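Local coordinates for protein putative rubredoxin reductase (Rhodopseudomonas palustris, PDB 3FG2) that probably uses its FAD to pass electrons from NADH to the ferredoxin that serves the cytochrome P450 CYP199A2, at residues 23-28 / 306-311; 80-85 / 102-107; 261-266 / 277-282. All blocks are in the same frame, centred on the assembly; numbering follows the deposited sequence.

Overall arrangement
All three contacts lie in the FAD-binding part of the chain, on one side of its centre, around a five-stranded parallel sheet of Rossmann type. Interaction 1 brings the loop after helix 11-22 to the end of helix 293-306, 278 residues on, so early and late parts of this region are joined round the intervening second Rossmann-type sheet, probably the NADH-binding one. Interactions 2 and 3 follow one another within that span. Interaction 2 links strand 101-104 to a small antiparallel sheet; interaction 3 joins the loop before strand 270-272 to strand 277-281. Their centres are about 16 to 19 Å apart. Interactions 1 and 3 touch where Arg306 reaches Gln262, whereas interaction 2 alone contacts the cofactor.

Interaction 1 of 3, residues 23-28 / 306-311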
loop_
_atom_site.group_PDB
_atom_site.type_symbol
_atom_site.label_atom_id
_atom_site.label_comp_id
_atom_site.label_asym_id
_atom_site.label_seq_id
_atom_site.Cartn_x
_atom_site.Cartn_y
_atom_site.Cartn_z
ATOM N N ALA A 23 5.137 7.653 -23.900
ATOM C CA ALA A 23 6.399 8.286 -24.258
ATOM C C ALA A 23 6.924 7.762 -25.594
ATOM O O ALA A 23 8.080 7.993 -25.955
ATOM C CB ALA A 23 7.430 8.054 -23.159
ATOM N N LYS A 24 6.071 7.043 -26.315
ATOM C CA LYS A 24 6.425 6.504 -27.623
ATOM C C LYS A 24 7.624 5.557 -27.657
ATOM O O LYS A 24 8.481 5.668 -28.538
ATOM C CB LYS A 24 6.678 7.650 -28.605
ATOM C CG LYS A 24 5.531 7.967 -29.558
ATOM C CD LYS A 24 4.356 8.660 -28.880
ATOM C CE LYS A 24 3.345 7.669 -28.334
ATOM N NZ LYS A 24 2.126 8.363 -27.830
ATOM N N TYR A 25 7.694 4.626 -26.707
ATOM C CA TYR A 25 8.796 3.665 -26.696
ATOM C C TYR A 25 8.600 2.764 -27.917
ATOM O O TYR A 25 7.522 2.207 -28.122
ATOM C CB TYR A 25 8.768 2.819 -25.422
ATOM C CG TYR A 25 9.992 1.949 -25.269
ATOM C CD1 TYR A 25 11.223 2.502 -24.917
ATOM C CD2 TYR A 25 9.930 0.579 -25.508
ATOM C CE1 TYR A 25 12.364 1.708 -24.808
ATOM C CE2 TYR A 25 11.063 -0.222 -25.403
ATOM C CZ TYR A 25 12.275 0.347 -25.054
ATOM O OH TYR A 25 13.399 -0.446 -24.949
ATOM N N PRO A 26 9.640 2.612 -28.747
ATOM C CA PRO A 26 9.562 1.779 -29.951
ATOM C C PRO A 26 9.621 0.266 -29.731
ATOM O O PRO A 26 8.943 -0.495 -30.423
ATOM C CB PRO A 26 10.736 2.285 -30.781
ATOM C CG PRO A 26 11.758 2.576 -29.729
ATOM C CD PRO A 26 10.939 3.308 -28.677
ATOM N N GLY A 27 10.432 -0.160 -28.767
ATOM C CA GLY A 27 10.584 -1.577 -28.485
ATOM C C GLY A 27 9.333 -2.326 -28.073
ATOM O O GLY A 27 8.240 -1.755 -27.974
ATOM N N ARG A 28 9.510 -3.623 -27.833
ATOM C CA ARG A 28 8.431 -4.520 -27.420
ATOM C C ARG A 28 8.207 -4.384 -25.916
ATOM O O ARG A 28 9.142 -4.103 -25.167
ATOM C CB ARG A 28 8.818 -5.963 -27.753
ATOM C CG ARG A 28 7.823 -7.025 -27.326
ATOM C CD ARG A 28 8.477 -8.402 -27.373
ATOM N NE ARG A 28 7.538 -9.487 -27.094
ATOM C CZ ARG A 28 7.899 -10.751 -26.886
ATOM N NH1 ARG A 28 9.179 -11.095 -26.920
ATOM N NH2 ARG A 28 6.979 -11.675 -26.650
ATOM N N ARG A 306 13.016 7.493 -18.201
ATOM C CA ARG A 306 14.423 7.151 -18.381
ATOM C C ARG A 306 14.631 6.284 -19.619
ATOM O O ARG A 306 15.419 6.617 -20.500
ATOM C CB ARG A 306 14.946 6.405 -17.152
ATOM C CG ARG A 306 16.464 6.336 -17.062
ATOM C CD ARG A 306 16.888 5.411 -15.938
ATOM N NE ARG A 306 16.683 4.021 -16.324
ATOM C CZ ARG A 306 16.217 3.075 -15.522
ATOM N NH1 ARG A 306 15.894 3.358 -14.267
ATOM N NH2 ARG A 306 16.079 1.841 -15.983
ATOM N N LEU A 307 13.913 5.170 -19.682
ATOM C CA LEU A 307 14.041 4.247 -20.801
ATOM C C LEU A 307 13.699 4.877 -22.147
ATOM O O LEU A 307 13.776 4.205 -23.180
ATOM C CB LEU A 307 13.155 3.020 -20.571
ATOM C CG LEU A 307 13.429 2.218 -19.297
ATOM C CD1 LEU A 307 12.462 1.043 -19.207
ATOM C CD2 LEU A 307 14.864 1.728 -19.305
ATOM N N THR A 308 13.320 6.155 -22.142
ATOM C CA THR A 308 12.979 6.837 -23.385
ATOM C C THR A 308 13.733 8.138 -23.596
ATOM O O THR A 308 13.396 8.893 -24.508
ATOM C CB THR A 308 11.463 7.167 -23.494
ATOM O OG1 THR A 308 11.115 8.179 -22.541
ATOM C CG2 THR A 308 10.620 5.922 -23.262
ATOM N N GLY A 309 14.737 8.424 -22.773
ATOM C CA GLY A 309 15.466 9.660 -22.988
ATOM C C GLY A 309 15.998 10.430 -21.798
ATOM O O GLY A 309 17.213 10.496 -21.605
ATOM N N ASP A 310 15.122 11.045 -21.006
ATOM C CA ASP A 310 15.619 11.797 -19.857
ATOM C C ASP A 310 15.669 10.982 -18.572
ATOM O O ASP A 310 14.638 10.620 -17.994
ATOM C CB ASP A 310 14.821 13.095 -19.622
ATOM C CG ASP A 310 13.346 12.853 -19.410
ATOM O OD1 ASP A 310 12.715 13.647 -18.670
ATOM O OD2 ASP A 310 12.819 11.881 -19.994
ATOM N N ALA A 311 16.889 10.684 -18.145
ATOM C CA ALA A 311 17.111 9.935 -16.926
ATOM C C ALA A 311 17.265 10.967 -15.820
ATOM O O ALA A 311 18.206 11.762 -15.837
ATOM C CB ALA A 311 18.373 9.103 -17.047
#
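Tyr25 turns the edge of its ring, not a face, to the chain at Leu307 and Thr308. Its CE1 lies 3.3 Å from Leu307 O, close to the ring plane, so a slightly positive C-H edge probably meets the partial negative charge of the carbonyl. Further down the same edge, CD1 of Tyr25 touches CG2 of Thr308 at 3.8 Å, the two side chains running at a slant to one another. The tyrosine CG is anti to the backbone N (chi1 -172°), which swings the ring out of its own loop toward residues 306-311, while its hydroxyl passes the contact and is hydrogen-bonded to the backbone O of Asp2. Thr308 supplies both of its branches. CG2 sits between the tyrosine edge and the methyl of Ala23, whose CB is 3.8 Å from that carbon; the same CB is 3.7 Å from Thr308 OG1. The hydroxyl is turned back to the preceding helical turn, its single proton shared in hydrogen bonds to the carbonyls of Ala304 and Ala305. That grip probably holds the rotation of the threonine and presents its methyl to Tyr25. A type I turn from Arg306 to Gly309, closed by Gly309 N on Arg306 O at 3.0 Å, carries Thr308 in this position. Polar grip thus comes from outside the pair; between the two loops there is only van der Waals packing and the C-H edge against the Leu307 carbonyl. Both loops leave C-terminal helix ends: helix 11-22 finishes in a Schellman motif with Lys24 at positive phi, and helix 293-306 runs into the turn. Leu20 of helix 11-22 lies against Tyr25, Leu307 and Thr308 alike, and beyond Tyr25 the chain enters strand 29-32, completing the beta-alpha-beta crossover from strand 4-7.

Interaction 2 of 3, residues 80-85 / 102-107; sequences VSIDRE and LVLATG. With FAD (flavin-adenine dinucleotide), chain B.
Ile82 and Leu102 meet tip to tip, CD1 of the isoleucine lying 3.7 Å from CD2 of the leucine. The isoleucine sends CG1 beside its backbone N (chi1 -60°) and continues extended to CD1, which brings the end of the longer branch to Leu102; the shorter branch joins in, with Ile82 CG2 4.0 Å from the same leucine CD2. Leu102 answers from the other side with CG anti to its backbone N (chi1 173°), and one methyl, CD2, does all the close touching. Leu104, two residues on and on the same face of its strand, adds a looser contact, its CD2 standing 4.2 Å from Ile82 CD1. The backbones remain well separated, so only side chains bridge them. Here the three-stranded antiparallel meander of the glutathione reductase type of FAD domain, with Ile82 on strand 79-83, rests on the central parallel sheet at strand 101-104. Leu89 of the meander and Ile270 of the sheet's edge strand also pack on Leu102, and Ile245 of helix 244-248 touches Ile82. A classic beta bulge, in which Val80 and Ser81 both face Leu90, marks the strand just before Ile82. Past Leu104 the chain runs into Ala105, Thr106 and Gly107, the ATG motif of this flavoprotein family, at the cofactor. Thr106 sets its methyl above the adenine plane at the N7A edge, CG2 being 3.6 Å from FAD N7A, while Thr106 O approaches FAD C8A at 3.1 Å, tilted above the ring plane. Gly107, at positive phi, passes its CA 3.6 Å from FAD O3P, where a CB would collide with the pyrophosphate.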
loop_
_atom_site.group_PDB
_atom_site.type_symbol
_atom_site.label_atom_id
_atom_site.label_comp_id
_atom_site.label_asym_id
_atom_site.label_seq_id
_atom_site.Cartn_x
_atom_site.Cartn_y
_atom_site.Cartn_z
ATOM N N VAL A 80 10.142 -16.857 -12.423
ATOM C CA VAL A 80 10.668 -17.666 -11.332
ATOM C C VAL A 80 12.182 -17.546 -11.210
ATOM O O VAL A 80 12.749 -17.821 -10.154
ATOM C CB VAL A 80 10.319 -19.147 -11.535
ATOM C CG1 VAL A 80 8.812 -19.339 -11.478
ATOM C CG2 VAL A 80 10.851 -19.623 -12.878
ATOM N N SER A 81 12.829 -17.127 -12.293
ATOM C CA SER A 81 14.278 -16.992 -12.311
ATOM C C SER A 81 14.746 -15.917 -13.287
ATOM O O SER A 81 14.053 -15.593 -14.248
ATOM C CB SER A 81 14.911 -18.333 -12.693
ATOM O OG SER A 81 16.318 -18.215 -12.825
ATOM N N ILE A 82 15.929 -15.371 -13.037
ATOM C CA ILE A 82 16.485 -14.344 -13.908
ATOM C C ILE A 82 17.923 -14.663 -14.326
ATOM O O ILE A 82 18.810 -14.810 -13.477
ATOM C CB ILE A 82 16.494 -12.970 -13.222
ATOM C CG1 ILE A 82 15.070 -12.559 -12.855
ATOM C CG2 ILE A 82 17.128 -11.940 -14.149
ATOM C CD1 ILE A 82 15.009 -11.288 -12.056
ATOM N N ASP A 83 18.147 -14.769 -15.636
ATOM C CA ASP A 83 19.482 -15.050 -16.160
ATOM C C ASP A 83 20.077 -13.720 -16.590
ATOM O O ASP A 83 19.960 -13.324 -17.747
ATOM C CB ASP A 83 19.407 -15.986 -17.370
ATOM C CG ASP A 83 20.784 -16.426 -17.857
ATOM O OD1 ASP A 83 21.793 -15.784 -17.485
ATOM O OD2 ASP A 83 20.855 -17.411 -18.622
ATOM N N ARG A 84 20.701 -13.027 -15.649
ATOM C CA ARG A 84 21.287 -11.729 -15.935
ATOM C C ARG A 84 22.316 -11.786 -17.052
ATOM O O ARG A 84 22.297 -10.950 -17.955
ATOM C CB ARG A 84 21.924 -11.151 -14.673
ATOM C CG ARG A 84 20.933 -10.813 -13.579
ATOM C CD ARG A 84 21.658 -10.514 -12.276
ATOM N NE ARG A 84 22.580 -9.392 -12.399
ATOM C CZ ARG A 84 23.512 -9.095 -11.502
ATOM N NH1 ARG A 84 23.646 -9.842 -10.415
ATOM N NH2 ARG A 84 24.303 -8.047 -11.687
ATOM N N GLU A 85 23.210 -12.771 -16.996
ATOM C CA GLU A 85 24.246 -12.899 -18.016
ATOM C C GLU A 85 23.645 -13.086 -19.407
ATOM O O GLU A 85 24.065 -12.437 -20.363
ATOM C CB GLU A 85 25.180 -14.067 -17.686
ATOM C CG GLU A 85 26.322 -14.245 -18.688
ATOM C CD GLU A 85 27.236 -15.421 -18.353
ATOM O OE1 GLU A 85 26.722 -16.544 -18.147
ATOM O OE2 GLU A 85 28.473 -15.224 -18.305
ATOM N N LEU A 102 14.858 -5.086 -18.019
ATOM C CA LEU A 102 13.912 -5.779 -17.146
ATOM C C LEU A 102 13.410 -4.875 -16.022
ATOM O O LEU A 102 14.204 -4.275 -15.292
ATOM C CB LEU A 102 14.575 -7.025 -16.539
ATOM C CG LEU A 102 13.792 -7.793 -15.470
ATOM C CD1 LEU A 102 12.462 -8.252 -16.040
ATOM C CD2 LEU A 102 14.611 -8.989 -14.986
ATOM N N VAL A 103 12.092 -4.781 -15.890
ATOM C CA VAL A 103 11.481 -3.963 -14.847
ATOM C C VAL A 103 10.809 -4.857 -13.801
ATOM O O VAL A 103 9.875 -5.601 -14.109
ATOM C CB VAL A 103 10.425 -2.994 -15.439
ATOM C CG1 VAL A 103 9.650 -2.314 -14.322
ATOM C CG2 VAL A 103 11.107 -1.947 -16.306
ATOM N N LEU A 104 11.296 -4.785 -12.565
ATOM C CA LEU A 104 10.735 -5.576 -11.470
ATOM C C LEU A 104 9.692 -4.759 -10.721
ATOM O O LEU A 104 10.002 -3.711 -10.150
ATOM C CB LEU A 104 11.836 -6.014 -10.501
ATOM C CG LEU A 104 12.904 -6.911 -11.130
ATOM C CD1 LEU A 104 13.955 -7.287 -10.096
ATOM C CD2 LEU A 104 12.229 -8.159 -11.706
ATOM N N ALA A 105 8.454 -5.243 -10.749
ATOM C CA ALA A 105 7.334 -4.586 -10.084
ATOM C C ALA A 105 6.513 -5.698 -9.445
ATOM O O ALA A 105 5.306 -5.809 -9.660
ATOM C CB ALA A 105 6.499 -3.825 -11.099
ATOM N N THR A 106 7.207 -6.512 -8.654
ATOM C CA THR A 106 6.638 -7.669 -7.978
ATOM C C THR A 106 5.871 -7.353 -6.704
ATOM O O THR A 106 5.280 -8.247 -6.100
ATOM C CB THR A 106 7.750 -8.674 -7.632
ATOM O OG1 THR A 106 8.789 -8.003 -6.905
ATOM C CG2 THR A 106 8.342 -9.268 -8.901
ATOM N N GLY A 107 5.889 -6.088 -6.294
ATOM C CA GLY A 107 5.180 -5.693 -5.094
ATOM C C GLY A 107 5.620 -6.452 -3.854
ATOM O O GLY A 107 6.784 -6.844 -3.725
HETATM P PA FAD B . 1.073 -4.557 -6.468
HETATM O O1A FAD B . 0.979 -5.420 -5.261
HETATM O O2A FAD B . 0.015 -3.823 -6.889
HETATM O O5B FAD B . 1.221 -5.638 -7.550
HETATM C C5B FAD B . 2.265 -6.663 -7.564
HETATM C C4B FAD B . 1.803 -7.659 -8.651
HETATM O O4B FAD B . 2.988 -8.452 -9.041
HETATM C C3B FAD B . 0.745 -8.686 -8.209
HETATM O O3B FAD B . -0.342 -8.864 -9.061
HETATM C C2B FAD B . 1.588 -9.896 -7.923
HETATM O O2B FAD B . 0.864 -11.088 -7.897
HETATM C C1B FAD B . 2.543 -9.848 -9.079
HETATM N N9A FAD B . 3.795 -10.597 -8.951
HETATM C C8A FAD B . 4.543 -10.772 -7.815
HETATM N N7A FAD B . 5.627 -11.511 -8.017
HETATM C C5A FAD B . 5.593 -11.838 -9.341
HETATM C C6A FAD B . 6.507 -12.642 -10.183
HETATM N N6A FAD B . 7.599 -13.225 -9.745
HETATM N N1A FAD B . 6.131 -12.749 -11.507
HETATM C C2A FAD B . 4.997 -12.156 -12.009
HETATM N N3A FAD B . 4.111 -11.408 -11.309
HETATM C C4A FAD B . 4.452 -11.276 -9.975
HETATM N N1 FAD B . -2.343 2.769 -1.382
HETATM C C2 FAD B . -2.809 4.017 -1.371
HETATM O O2 FAD B . -2.112 4.944 -1.656
HETATM N N3 FAD B . -4.167 4.319 -1.025
HETATM C C4 FAD B . -5.066 3.323 -0.687
HETATM O O4 FAD B . -6.213 3.617 -0.403
HETATM C C4X FAD B . -4.568 1.950 -0.699
HETATM N N5 FAD B . -5.404 0.931 -0.386
HETATM C C5X FAD B . -4.905 -0.359 -0.415
HETATM C C6 FAD B . -5.801 -1.418 -0.097
HETATM C C7 FAD B . -5.397 -2.738 -0.107
HETATM C C7M FAD B . -6.391 -3.828 0.240
HETATM C C8 FAD B . -4.010 -3.072 -0.451
HETATM C C8M FAD B . -3.498 -4.495 -0.485
HETATM C C9 FAD B . -3.111 -2.031 -0.763
HETATM C C9A FAD B . -3.545 -0.683 -0.752
HETATM N N10 FAD B . -2.676 0.441 -1.079
HETATM C C10 FAD B . -3.155 1.721 -1.062
HETATM C "C1'" FAD B . -1.270 0.129 -1.438
HETATM C "C2'" FAD B . -1.130 -0.051 -2.980
HETATM O "O2'" FAD B . -2.046 -1.040 -3.394
HETATM C "C3'" FAD B . 0.299 -0.459 -3.273
HETATM O "O3'" FAD B . 1.185 0.577 -2.863
HETATM C "C4'" FAD B . 0.469 -0.712 -4.761
HETATM O "O4'" FAD B . -0.431 -1.762 -5.204
HETATM C "C5'" FAD B . 1.898 -1.124 -5.017
HETATM O "O5'" FAD B . 2.024 -1.420 -6.563
HETATM P P FAD B . 2.946 -2.508 -7.032
HETATM O O1P FAD B . 2.778 -2.424 -8.575
HETATM O O2P FAD B . 4.257 -2.387 -6.574
HETATM O O3P FAD B . 2.476 -3.814 -6.558
#

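Interaction 3 of 3, residues 261-266 / 277-282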
loop_
_atom_site.group_PDB
_atom_site.type_symbol
_atom_site.label_atom_id
_atom_site.label_comp_id
_atom_site.label_asym_id
_atom_site.label_seq_id
_atom_site.Cartn_x
_atom_site.Cartn_y
_atom_site.Cartn_z
ATOM N N GLN A 261 19.199 6.294 -7.239
ATOM C CA GLN A 261 18.315 7.431 -7.491
ATOM C C GLN A 261 17.444 7.267 -8.730
ATOM O O GLN A 261 16.346 7.817 -8.805
ATOM C CB GLN A 261 19.131 8.714 -7.642
ATOM C CG GLN A 261 19.872 9.130 -6.393
ATOM C CD GLN A 261 20.777 10.332 -6.621
ATOM O OE1 GLN A 261 21.432 10.808 -5.692
ATOM N NE2 GLN A 261 20.819 10.824 -7.858
ATOM N N GLN A 262 17.931 6.515 -9.706
ATOM C CA GLN A 262 17.175 6.326 -10.930
ATOM C C GLN A 262 16.402 5.022 -10.964
ATOM O O GLN A 262 15.920 4.603 -12.020
ATOM C CB GLN A 262 18.108 6.440 -12.135
ATOM C CG GLN A 262 18.458 7.886 -12.474
ATOM C CD GLN A 262 19.609 8.001 -13.454
ATOM O OE1 GLN A 262 19.706 7.231 -14.414
ATOM N NE2 GLN A 262 20.484 8.974 -13.225
ATOM N N LEU A 263 16.281 4.392 -9.799
ATOM C CA LEU A 263 15.546 3.141 -9.649
ATOM C C LEU A 263 16.175 1.990 -10.428
ATOM O O LEU A 263 15.483 1.091 -10.913
ATOM C CB LEU A 263 14.082 3.354 -10.066
ATOM C CG LEU A 263 13.492 4.637 -9.453
ATOM C CD1 LEU A 263 12.059 4.854 -9.910
ATOM C CD2 LEU A 263 13.566 4.539 -7.943
ATOM N N LEU A 264 17.501 2.028 -10.532
ATOM C CA LEU A 264 18.266 0.997 -11.223
ATOM C C LEU A 264 18.993 0.124 -10.213
ATOM O O LEU A 264 19.542 0.629 -9.231
ATOM C CB LEU A 264 19.302 1.631 -12.156
ATOM C CG LEU A 264 18.823 2.134 -13.517
ATOM C CD1 LEU A 264 19.878 3.043 -14.142
ATOM C CD2 LEU A 264 18.529 0.939 -14.417
ATOM N N THR A 265 18.987 -1.185 -10.453
ATOM C CA THR A 265 19.688 -2.114 -9.571
ATOM C C THR A 265 21.165 -2.024 -9.928
ATOM O O THR A 265 21.563 -1.187 -10.739
ATOM C CB THR A 265 19.249 -3.564 -9.796
ATOM O OG1 THR A 265 19.620 -3.967 -11.123
ATOM C CG2 THR A 265 17.733 -3.706 -9.608
ATOM N N SER A 266 21.982 -2.880 -9.326
ATOM C CA SER A 266 23.409 -2.876 -9.618
ATOM C C SER A 266 23.625 -3.377 -11.047
ATOM O O SER A 266 24.709 -3.240 -11.609
ATOM C CB SER A 266 24.146 -3.772 -8.629
ATOM O OG SER A 266 23.590 -5.072 -8.638
ATOM N N ALA A 277 10.532 -2.045 -4.308
ATOM C CA ALA A 277 11.769 -1.273 -4.388
ATOM C C ALA A 277 12.225 -0.480 -3.158
ATOM O O ALA A 277 11.444 0.251 -2.543
ATOM C CB ALA A 277 11.700 -0.343 -5.602
ATOM N N LEU A 278 13.509 -0.633 -2.828
ATOM C CA LEU A 278 14.150 0.063 -1.709
ATOM C C LEU A 278 15.094 1.052 -2.407
ATOM O O LEU A 278 16.278 0.771 -2.618
ATOM C CB LEU A 278 14.961 -0.926 -0.864
ATOM C CG LEU A 278 15.282 -0.558 0.588
ATOM C CD1 LEU A 278 16.301 -1.557 1.133
ATOM C CD2 LEU A 278 15.824 0.867 0.687
ATOM N N PHE A 279 14.551 2.211 -2.760
ATOM C CA PHE A 279 15.290 3.229 -3.491
ATOM C C PHE A 279 16.027 4.295 -2.694
ATOM O O PHE A 279 15.749 4.546 -1.520
ATOM C CB PHE A 279 14.335 3.930 -4.453
ATOM C CG PHE A 279 13.291 4.755 -3.762
ATOM C CD1 PHE A 279 13.431 6.136 -3.662
ATOM C CD2 PHE A 279 12.174 4.148 -3.186
ATOM C CE1 PHE A 279 12.466 6.908 -2.996
ATOM C CE2 PHE A 279 11.210 4.900 -2.521
ATOM C CZ PHE A 279 11.350 6.284 -2.426
ATOM N N GLU A 280 16.967 4.935 -3.376
ATOM C CA GLU A 280 17.759 6.004 -2.803
ATOM C C GLU A 280 16.973 7.289 -3.050
ATOM O O GLU A 280 16.645 7.596 -4.191
ATOM C CB GLU A 280 19.116 6.060 -3.509
ATOM C CG GLU A 280 20.032 7.170 -3.020
ATOM C CD GLU A 280 21.344 7.236 -3.791
ATOM O OE1 GLU A 280 22.125 8.180 -3.535
ATOM O OE2 GLU A 280 21.594 6.352 -4.647
ATOM N N SER A 281 16.665 8.025 -1.986
ATOM C CA SER A 281 15.904 9.274 -2.096
ATOM C C SER A 281 16.744 10.551 -1.952
ATOM O O SER A 281 17.173 10.901 -0.847
ATOM C CB SER A 281 14.788 9.294 -1.044
ATOM O OG SER A 281 14.130 10.552 -1.008
ATOM N N VAL A 282 16.965 11.250 -3.064
ATOM C CA VAL A 282 17.743 12.489 -3.030
ATOM C C VAL A 282 17.105 13.490 -2.081
ATOM O O VAL A 282 17.784 14.093 -1.248
ATOM C CB VAL A 282 17.843 13.177 -4.424
ATOM C CG1 VAL A 282 18.862 12.472 -5.287
ATOM C CG2 VAL A 282 16.472 13.189 -5.098
#
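The amide of Gln261 and the carboxylate of Glu280 are turned 59° from one another, and each has a carbon over one of its faces. Val282 CG1 stands almost directly above the amide, 3.2 Å from Gln261 CD, a tight approach. Glu280 comes in beside the oxygen end of the amide, a little to the side of its plane away from Val282, its OE1 3.5 Å from Gln261 OE1; these are two acceptors, so the approach is probably mildly unfavourable. The carboxylate's own face is covered by the glutamine's aliphatic part, with Gln261 CG 3.5 Å from Glu280 CD. Both side chains are extended beyond CG, and the glutamate's CG is anti to its backbone N (chi1 179°), which sends it out across residue 261. Were Gln261 cut back to an alanine, the Glu280 carboxylate and the Val282 methyl would probably lose their cover and the glutamate be freer to turn. Strand 277-281 is the middle strand of a three-stranded mixed sheet, and the loop holding Gln261 and Leu263 leads from its neighbour 257-259 to strand 270-272 of the Rossmann-type sheet. Asp275, which binds FAD, lies just ahead of strand 277-281, so this packing adjoins the connection to the cofactor site. Deeper in, Leu263 and Phe279 lie side by side and point the same way, Leu263 CD2 reaching Phe279 CB at 3.6 Å. With its CG between the backbone N and carbonyl carbon (chi1 68°), Phe279 carries its ring away from the loop. That ring makes an edge-to-face pair with Tyr314, and Gln299 of helix 293-306 touches both Leu263 and Phe279.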